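Local coordinates for protein VAL-1 (Chlorella virus, PDB 3GNE) that cleaves the polysaccharide alginate as a family 14 polysaccharide lyase, presumably by beta-elimination, with a mode of action that depends on pH, at residues Ser48-Asn53 with Asn218-Gly223; Ser133-Lys138 with Gly180-Asp185; Thr172-Phe177 with Ile202-Ser207. All coordinates share one frame; numbering follows the deposited sequence.

All three contacts belong to one beta-sandwich domain of the concanavalin clan. Contacts 2 and 3 are neighbours, their centres about 7 Å apart, and their segments alternate along the chain. Gln137 NE2 to Asn203 O (2.8 Å) and Asp185 OD2 to Thr176 OG1 (2.7 Å) are probable hydrogen bonds between them, so the surface contact 2 rests on the buried contact 3. Contact 1 lies across the chain's centre from contact 3, with centres about 29 Å apart, and its centre is about 31 Å from that of contact 2. At contact 1 the Phe220 side chain comes within about 3 Å of a bound citrate, probably from the crystallisation liquor, which may mark a pocket.

Contact 1 (Ser48-Asn53 with Asn218-Gly223); sequences SGTSAN and NTFFGG
Phe220 meets the 48-53 loop from CB out to CE2 of its ring. Its CB lies against the loop backbone, 3.4 Å from Gly49 O. With CG in the crowded position between the backbone N and the carbonyl carbon (chi1 58°), the ring is set obliquely to the loop: CG and CD2 are each 3.8 Å from Gly49 O, and farther out CE2 reaches Thr50 CG2 at 3.8 Å. That methyl also stands 3.7 Å from Gly223 N, the nitrogen of the cis peptide between Gly222 and Gly223. The Phe220 side chain borders a bound citrate and a glycerol too, both probably from the crystallisation liquor. A threonine suits position 50 because its two branches divide the work: CG2 packs, while OG1 accepts from Ala52 N in an ST turn within the type I turn Thr50-Asn53. Gly49 is equally apt, since a CB there would run into Phe221 O, which approaches its CA to 3.1 Å. No direct hydrogen bond joins the segments. One water instead donates to Ser48 OG and accepts from Phe221 N (2.9 Å), while Ser48 OG also bonds to Asp45 O. Another water donates to Phe221 O and takes a weak bond from Thr50 N. The loop lies beside the last residues of strand 212-221, which runs between strands 59-63 and 91-99, while Phe221 meets Tyr44 and Trp119 edge-to-face.

Contact 2 (Ser133-Lys138 with Gly180-Asp185); sequences SDLKQK and GIPQLD
A single hydrogen bond joins the two segments directly. Lys138 NZ donates to Leu184 O at 3.1 Å, arriving in the carbonyl plane on a lone pair, with a C=O...N angle of 145°. The lysine leaves its backbone with CG in the crowded position between N and the carbonyl carbon (chi1 68°), and a bend at chi3 then turns the ammonium group to the carbonyl. The two side chains reach toward each other, and the long aliphatic stem suits the place because CE must lie against Leu184 while NZ reaches its carbonyl: Lys138 CE presses on Leu184 CB at 3.3 Å, tighter than an ordinary carbon-carbon contact.

The remaining contacts are van der Waals. Leu184 points into the 133-138 loop from a backbone in the left-handed helical region (phi 52°), and its CD2 methyl settles against the main chain, 3.7 Å from Lys136 O and 3.9 Å from Gln137 CA. Gln137 starts away from Leu184, but a bend at chi2 folds its amide back, so that OE1 crosses obliquely past CD2 at 4.1 Å. The polar end is held elsewhere, with NE2 bonded to Asn203 O. At the other end of the contact Leu135, CG anti to the backbone N, extends its CD1 methyl to Pro182 CG at 3.9 Å. The rigid proline, set on the short strand 181-182 with Phe177 also against it, takes the methyl on its apolar CG.

The chemistry is that of a surface patch: one well-packed leucine, a lesser Leu135-Pro182 touch, and a charged donor at the exposed edge. Because Lys138 is exposed, its bond to a neutral carbonyl probably competes with water and adds only modestly to the packing centred on Leu184.

Contact 3 (Thr172-Phe177 with Ile202-Ser207); sequences TKMNTF and INWSRS
Asn175 OD1 is the polar hub, accepting two backbone N-H groups. Ser205 N comes in the amide plane on a lone pair (3.2 Å), whereas Trp204 N, closer at 2.8 Å, stands above that plane. The carboxamide's other end is used too: ND2 donates to Thr176 O at 3.1 Å and lies over the rim of one Phe177 face. Asparagine fits because one short side chain can both accept and donate, and these three bonds fix its rotation. Trp204 NE1 is satisfied by Glu187 O; Lys173 O lies at the indole edge, 3.1 Å from CD1, without bonding NE1. Ser205 OG has one proton with both Ser207 O and Leu210 O within reach, and meets the Phe177 ring edge-on, 3.5 Å from CZ. Ser205 O is buried with no partner in the model.

The broad indole suits its place by offering two faces to methyls while NE1 still reaches Glu187 O. Thr172 CG2 makes a CH-pi contact over one face, 4.2 Å from the centroid of the five-membered ring. Ile202 CG2 lies over the other. Met174 CE packs on Trp204 CB. Trp204 lies between the two sheets, touching Ser188 of strand 186-192 and Ile98 of strand 91-99.

Contact 1 (Ser48-Asn53 with Asn218-Gly223)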
loop_
_atom_site.group_PDB
_atom_site.type_symbol
_atom_site.label_atom_id
_atom_site.label_comp_id
_atom_site.label_asym_id
_atom_site.label_seq_id
_atom_site.Cartn_x
_atom_site.Cartn_y
_atom_site.Cartn_z
ATOM N N SER A 48 -0.519 -8.305 -17.593
ATOM C CA SER A 48 -0.377 -8.680 -16.183
ATOM C C SER A 48 -1.238 -7.764 -15.308
ATOM O O SER A 48 -1.429 -6.576 -15.560
ATOM C CB SER A 48 1.083 -8.622 -15.708
ATOM O OG SER A 48 1.568 -7.278 -15.713
ATOM N N GLY A 49 -1.785 -8.332 -14.219
ATOM C CA GLY A 49 -2.560 -7.474 -13.311
ATOM C C GLY A 49 -2.895 -8.290 -12.096
ATOM O O GLY A 49 -2.008 -8.730 -11.305
ATOM N N THR A 50 -4.198 -8.527 -11.952
ATOM C CA THR A 50 -4.600 -9.409 -10.830
ATOM C C THR A 50 -4.529 -10.848 -11.357
ATOM O O THR A 50 -4.178 -11.122 -12.513
ATOM C CB THR A 50 -6.026 -9.117 -10.361
ATOM O OG1 THR A 50 -6.897 -9.508 -11.469
ATOM C CG2 THR A 50 -6.259 -7.658 -10.039
ATOM N N SER A 51 -4.912 -11.814 -10.521
ATOM C CA SER A 51 -4.890 -13.219 -10.949
ATOM C C SER A 51 -5.796 -13.457 -12.142
ATOM O O SER A 51 -5.640 -14.409 -12.879
ATOM C CB SER A 51 -5.286 -14.116 -9.743
ATOM O OG SER A 51 -6.626 -13.744 -9.331
ATOM N N ALA A 52 -6.770 -12.580 -12.332
ATOM C CA ALA A 52 -7.660 -12.798 -13.469
ATOM C C ALA A 52 -6.998 -12.593 -14.792
ATOM O O ALA A 52 -7.535 -12.957 -15.838
ATOM C CB ALA A 52 -8.775 -11.745 -13.351
ATOM N N ASN A 53 -5.826 -11.926 -14.754
ATOM C CA ASN A 53 -5.071 -11.617 -15.985
ATOM C C ASN A 53 -3.907 -12.580 -16.114
ATOM O O ASN A 53 -3.298 -12.948 -15.108
ATOM C CB ASN A 53 -4.587 -10.175 -15.869
ATOM C CG ASN A 53 -5.705 -9.181 -15.628
ATOM O OD1 ASN A 53 -6.632 -9.082 -16.448
ATOM N ND2 ASN A 53 -5.621 -8.472 -14.543
ATOM N N ASN A 218 2.476 -5.318 -2.627
ATOM C CA ASN A 218 2.051 -6.186 -3.721
ATOM C C ASN A 218 1.634 -5.282 -4.865
ATOM O O ASN A 218 0.549 -4.739 -4.887
ATOM C CB ASN A 218 0.903 -7.077 -3.268
ATOM C CG ASN A 218 0.680 -8.190 -4.269
ATOM O OD1 ASN A 218 1.180 -8.168 -5.381
ATOM N ND2 ASN A 218 -0.074 -9.181 -3.847
ATOM N N THR A 219 2.587 -5.084 -5.808
ATOM C CA THR A 219 2.350 -4.093 -6.851
ATOM C C THR A 219 1.972 -4.809 -8.143
ATOM O O THR A 219 2.577 -5.796 -8.554
ATOM C CB THR A 219 3.573 -3.189 -7.031
ATOM O OG1 THR A 219 3.236 -2.191 -8.032
ATOM C CG2 THR A 219 4.852 -3.891 -7.508
ATOM N N PHE A 220 0.893 -4.318 -8.745
ATOM C CA PHE A 220 0.314 -4.924 -9.959
ATOM C C PHE A 220 -0.692 -3.982 -10.518
ATOM O O PHE A 220 -1.198 -3.092 -9.780
ATOM C CB PHE A 220 -0.330 -6.295 -9.613
ATOM C CG PHE A 220 -1.406 -6.209 -8.554
ATOM C CD1 PHE A 220 -1.051 -6.405 -7.206
ATOM C CD2 PHE A 220 -2.749 -5.931 -8.887
ATOM C CE1 PHE A 220 -2.036 -6.307 -6.228
ATOM C CE2 PHE A 220 -3.714 -5.851 -7.900
ATOM C CZ PHE A 220 -3.354 -6.040 -6.558
ATOM N N PHE A 221 -1.063 -4.168 -11.801
ATOM C CA PHE A 221 -2.078 -3.362 -12.413
ATOM C C PHE A 221 -3.481 -3.810 -12.065
ATOM O O PHE A 221 -3.771 -4.995 -11.977
ATOM C CB PHE A 221 -1.949 -3.450 -13.955
ATOM C CG PHE A 221 -0.926 -2.457 -14.513
ATOM C CD1 PHE A 221 -1.382 -1.379 -15.267
ATOM C CD2 PHE A 221 0.441 -2.609 -14.267
ATOM C CE1 PHE A 221 -0.487 -0.426 -15.742
ATOM C CE2 PHE A 221 1.352 -1.643 -14.721
ATOM C CZ PHE A 221 0.869 -0.570 -15.476
ATOM N N GLY A 222 -4.372 -2.810 -11.909
ATOM C CA GLY A 222 -5.780 -3.117 -11.796
ATOM C C GLY A 222 -6.203 -3.482 -10.381
ATOM O O GLY A 222 -5.560 -3.204 -9.391
ATOM N N GLY A 223 -7.339 -4.099 -10.302
ATOM C CA GLY A 223 -8.238 -4.322 -11.419
ATOM C C GLY A 223 -9.076 -3.113 -11.775
ATOM O O GLY A 223 -8.998 -2.101 -11.057
HETATM O O HOH W 1 0.699 -6.055 -13.169
HETATM O O HOH W 2 -6.005 -6.134 -13.486
#

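Contact 2 (Ser133-Lys138 with Gly180-Asp185)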
loop_
_atom_site.group_PDB
_atom_site.type_symbol
_atom_site.label_atom_id
_atom_site.label_comp_id
_atom_site.label_asym_id
_atom_site.label_seq_id
_atom_site.Cartn_x
_atom_site.Cartn_y
_atom_site.Cartn_z
ATOM N N SER A 133 -15.774 -6.307 7.851
ATOM C CA SER A 133 -17.217 -6.521 7.829
ATOM C C SER A 133 -17.786 -6.367 9.235
ATOM O O SER A 133 -17.135 -6.500 10.263
ATOM C CB SER A 133 -17.585 -7.913 7.308
ATOM O OG SER A 133 -16.625 -8.792 7.845
ATOM N N ASP A 134 -19.063 -6.005 9.197
ATOM C CA ASP A 134 -19.873 -5.940 10.417
ATOM C C ASP A 134 -19.258 -4.988 11.398
ATOM O O ASP A 134 -19.213 -5.296 12.602
ATOM C CB ASP A 134 -19.973 -7.354 11.008
ATOM C CG ASP A 134 -20.350 -8.322 9.901
ATOM O OD1 ASP A 134 -20.603 -7.900 8.740
ATOM O OD2 ASP A 134 -20.400 -9.544 10.107
ATOM N N LEU A 135 -18.765 -3.850 10.952
ATOM C CA LEU A 135 -18.174 -2.858 11.871
ATOM C C LEU A 135 -18.703 -1.515 11.458
ATOM O O LEU A 135 -18.615 -1.126 10.278
ATOM C CB LEU A 135 -16.661 -2.908 11.759
ATOM C CG LEU A 135 -15.943 -1.938 12.695
ATOM C CD1 LEU A 135 -16.328 -2.195 14.155
ATOM C CD2 LEU A 135 -14.435 -2.041 12.477
ATOM N N LYS A 136 -19.309 -0.823 12.413
ATOM C CA LYS A 136 -19.933 0.462 12.104
ATOM C C LYS A 136 -18.917 1.427 11.514
ATOM O O LYS A 136 -17.745 1.491 11.939
ATOM C CB LYS A 136 -20.528 1.028 13.413
ATOM C CG LYS A 136 -21.217 2.387 13.178
ATOM C CD LYS A 136 -21.992 2.860 14.409
ATOM C CE LYS A 136 -22.585 4.252 14.130
ATOM N NZ LYS A 136 -22.124 4.726 12.774
ATOM N N GLN A 137 -19.338 2.232 10.557
ATOM C CA GLN A 137 -18.532 3.346 10.049
ATOM C C GLN A 137 -19.413 4.580 10.006
ATOM O O GLN A 137 -20.617 4.401 9.878
ATOM C CB GLN A 137 -18.010 3.079 8.640
ATOM C CG GLN A 137 -17.093 1.803 8.623
ATOM C CD GLN A 137 -15.758 2.015 9.330
ATOM O OE1 GLN A 137 -15.346 3.104 9.762
ATOM N NE2 GLN A 137 -15.064 0.852 9.456
ATOM N N LYS A 138 -18.840 5.765 10.097
ATOM C CA LYS A 138 -19.643 6.951 9.857
ATOM C C LYS A 138 -19.305 7.652 8.566
ATOM O O LYS A 138 -20.014 8.529 8.096
ATOM C CB LYS A 138 -19.458 7.941 11.022
ATOM C CG LYS A 138 -18.050 8.542 11.093
ATOM C CD LYS A 138 -17.959 9.443 12.308
ATOM C CE LYS A 138 -16.798 9.182 13.199
ATOM N NZ LYS A 138 -16.368 10.252 14.113
ATOM N N GLY A 180 -14.287 -0.935 25.379
ATOM C CA GLY A 180 -14.487 -1.950 24.326
ATOM C C GLY A 180 -15.211 -1.572 23.060
ATOM O O GLY A 180 -15.278 -2.320 22.064
ATOM N N ILE A 181 -15.804 -0.379 22.979
ATOM C CA ILE A 181 -16.493 0.066 21.778
ATOM C C ILE A 181 -15.530 0.807 20.884
ATOM O O ILE A 181 -14.881 1.748 21.359
ATOM C CB ILE A 181 -17.638 1.029 22.152
ATOM C CG1 ILE A 181 -18.422 0.629 23.406
ATOM C CG2 ILE A 181 -18.530 1.182 20.937
ATOM C CD1 ILE A 181 -19.772 0.015 23.086
ATOM N N PRO A 182 -15.403 0.484 19.623
ATOM C CA PRO A 182 -14.524 1.273 18.753
ATOM C C PRO A 182 -15.020 2.715 18.630
ATOM O O PRO A 182 -16.215 2.940 18.485
ATOM C CB PRO A 182 -14.639 0.589 17.392
ATOM C CG PRO A 182 -15.270 -0.720 17.632
ATOM C CD PRO A 182 -16.060 -0.613 18.908
ATOM N N GLN A 183 -14.099 3.667 18.672
ATOM C CA GLN A 183 -14.463 5.070 18.875
ATOM C C GLN A 183 -14.479 5.902 17.595
ATOM O O GLN A 183 -14.543 7.167 17.677
ATOM C CB GLN A 183 -13.525 5.691 19.931
ATOM C CG GLN A 183 -13.688 5.139 21.317
ATOM C CD GLN A 183 -15.091 5.354 21.880
ATOM O OE1 GLN A 183 -15.919 4.436 22.022
ATOM N NE2 GLN A 183 -15.355 6.600 22.208
ATOM N N LEU A 184 -14.422 5.331 16.392
ATOM C CA LEU A 184 -14.557 6.113 15.136
ATOM C C LEU A 184 -13.613 7.313 15.073
ATOM O O LEU A 184 -13.961 8.421 14.663
ATOM C CB LEU A 184 -16.044 6.492 14.940
ATOM C CG LEU A 184 -16.966 5.312 14.608
ATOM C CD1 LEU A 184 -18.436 5.676 14.799
ATOM C CD2 LEU A 184 -16.740 4.783 13.176
ATOM N N ASP A 185 -12.379 7.053 15.512
ATOM C CA ASP A 185 -11.365 8.103 15.601
ATOM C C ASP A 185 -10.048 7.584 15.009
ATOM O O ASP A 185 -9.027 8.184 15.280
ATOM C CB ASP A 185 -11.146 8.560 17.032
ATOM C CG ASP A 185 -10.771 7.456 17.999
ATOM O OD1 ASP A 185 -10.802 6.256 17.631
ATOM O OD2 ASP A 185 -10.462 7.815 19.159
#

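Contact 3 (Thr172-Phe177 with Ile202-Ser207)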
loop_
_atom_site.group_PDB
_atom_site.type_symbol
_atom_site.label_atom_id
_atom_site.label_comp_id
_atom_site.label_asym_id
_atom_site.label_seq_id
_atom_site.Cartn_x
_atom_site.Cartn_y
_atom_site.Cartn_z
ATOM N N THR A 172 -1.254 5.087 8.952
ATOM C CA THR A 172 -2.419 4.382 9.480
ATOM C C THR A 172 -2.466 4.564 10.979
ATOM O O THR A 172 -1.449 4.259 11.615
ATOM C CB THR A 172 -2.342 2.866 9.173
ATOM O OG1 THR A 172 -2.148 2.681 7.775
ATOM C CG2 THR A 172 -3.661 2.221 9.500
ATOM N N LYS A 173 -3.569 5.032 11.549
ATOM C CA LYS A 173 -3.650 5.187 13.006
ATOM C C LYS A 173 -4.924 4.502 13.479
ATOM O O LYS A 173 -6.032 4.827 13.032
ATOM C CB LYS A 173 -3.700 6.680 13.376
ATOM C CG LYS A 173 -3.881 6.877 14.895
ATOM C CD LYS A 173 -3.801 8.359 15.246
ATOM C CE LYS A 173 -3.683 8.422 16.777
ATOM N NZ LYS A 173 -4.963 8.150 17.464
ATOM N N MET A 174 -4.736 3.522 14.361
ATOM C CA MET A 174 -5.894 2.789 14.858
ATOM C C MET A 174 -6.872 3.716 15.585
ATOM O O MET A 174 -6.481 4.677 16.225
ATOM C CB MET A 174 -5.471 1.667 15.828
ATOM C CG MET A 174 -4.795 0.485 15.141
ATOM S SD MET A 174 -5.898 -0.488 14.095
ATOM C CE MET A 174 -7.390 -0.550 15.080
ATOM N N ASN A 175 -8.150 3.315 15.451
ATOM C CA ASN A 175 -9.095 3.924 16.385
ATOM C C ASN A 175 -8.779 3.497 17.812
ATOM O O ASN A 175 -8.071 2.491 18.067
ATOM C CB ASN A 175 -10.505 3.440 16.074
ATOM C CG ASN A 175 -10.608 1.910 16.031
ATOM O OD1 ASN A 175 -10.219 1.278 15.033
ATOM N ND2 ASN A 175 -11.096 1.288 17.135
ATOM N N THR A 176 -9.341 4.254 18.752
ATOM C CA THR A 176 -9.271 3.866 20.179
ATOM C C THR A 176 -10.501 3.047 20.532
ATOM O O THR A 176 -11.390 2.915 19.699
ATOM C CB THR A 176 -9.153 5.041 21.121
ATOM O OG1 THR A 176 -10.317 5.871 20.962
ATOM C CG2 THR A 176 -7.965 5.911 20.733
ATOM N N PHE A 177 -10.544 2.505 21.732
ATOM C CA PHE A 177 -11.692 1.778 22.204
ATOM C C PHE A 177 -12.062 2.386 23.550
ATOM O O PHE A 177 -11.236 2.828 24.359
ATOM C CB PHE A 177 -11.438 0.276 22.423
ATOM C CG PHE A 177 -11.022 -0.330 21.079
ATOM C CD1 PHE A 177 -11.961 -0.996 20.313
ATOM C CD2 PHE A 177 -9.726 -0.180 20.628
ATOM C CE1 PHE A 177 -11.591 -1.525 19.085
ATOM C CE2 PHE A 177 -9.341 -0.710 19.389
ATOM C CZ PHE A 177 -10.298 -1.359 18.641
ATOM N N ILE A 202 -12.295 6.891 11.208
ATOM C CA ILE A 202 -12.352 5.514 10.711
ATOM C C ILE A 202 -12.400 4.516 11.841
ATOM O O ILE A 202 -11.693 4.681 12.843
ATOM C CB ILE A 202 -11.046 5.207 9.938
ATOM C CG1 ILE A 202 -10.838 6.193 8.773
ATOM C CG2 ILE A 202 -11.065 3.777 9.464
ATOM C CD1 ILE A 202 -9.473 6.097 8.152
ATOM N N ASN A 203 -13.223 3.492 11.731
ATOM C CA ASN A 203 -13.072 2.300 12.589
ATOM C C ASN A 203 -12.174 1.289 11.862
ATOM O O ASN A 203 -12.588 0.709 10.859
ATOM C CB ASN A 203 -14.401 1.683 12.966
ATOM C CG ASN A 203 -15.024 2.169 14.261
ATOM O OD1 ASN A 203 -16.212 1.882 14.464
ATOM N ND2 ASN A 203 -14.304 2.853 15.110
ATOM N N TRP A 204 -10.970 1.077 12.379
ATOM C CA TRP A 204 -10.069 0.103 11.749
ATOM C C TRP A 204 -10.260 -1.295 12.266
ATOM O O TRP A 204 -9.930 -2.257 11.540
ATOM C CB TRP A 204 -8.632 0.549 11.971
ATOM C CG TRP A 204 -8.152 1.626 11.058
ATOM C CD1 TRP A 204 -7.735 2.879 11.370
ATOM C CD2 TRP A 204 -8.042 1.510 9.596
ATOM N NE1 TRP A 204 -7.370 3.549 10.233
ATOM C CE2 TRP A 204 -7.550 2.741 9.138
ATOM C CE3 TRP A 204 -8.318 0.486 8.701
ATOM C CZ2 TRP A 204 -7.311 3.014 7.794
ATOM C CZ3 TRP A 204 -8.096 0.711 7.350
ATOM C CH2 TRP A 204 -7.602 1.959 6.932
ATOM N N SER A 205 -10.774 -1.497 13.498
ATOM C CA SER A 205 -10.999 -2.867 13.941
ATOM C C SER A 205 -12.063 -2.816 15.034
ATOM O O SER A 205 -12.358 -1.811 15.615
ATOM C CB SER A 205 -9.735 -3.587 14.466
ATOM O OG SER A 205 -9.464 -3.172 15.816
ATOM N N ARG A 206 -12.557 -4.055 15.277
ATOM C CA ARG A 206 -13.650 -4.180 16.248
ATOM C C ARG A 206 -13.213 -4.428 17.682
ATOM O O ARG A 206 -14.078 -4.415 18.571
ATOM C CB ARG A 206 -14.541 -5.336 15.759
ATOM C CG ARG A 206 -13.862 -6.683 16.027
ATOM C CD ARG A 206 -14.922 -7.747 16.190
ATOM N NE ARG A 206 -15.963 -7.718 15.194
ATOM C CZ ARG A 206 -17.279 -7.679 15.312
ATOM N NH1 ARG A 206 -17.922 -7.648 16.481
ATOM N NH2 ARG A 206 -17.998 -7.668 14.196
ATOM N N SER A 207 -11.926 -4.659 17.937
ATOM C CA SER A 207 -11.546 -4.954 19.310
ATOM C C SER A 207 -10.053 -4.682 19.474
ATOM O O SER A 207 -9.286 -4.642 18.522
ATOM C CB SER A 207 -11.993 -6.386 19.623
ATOM O OG SER A 207 -11.405 -7.295 18.743
#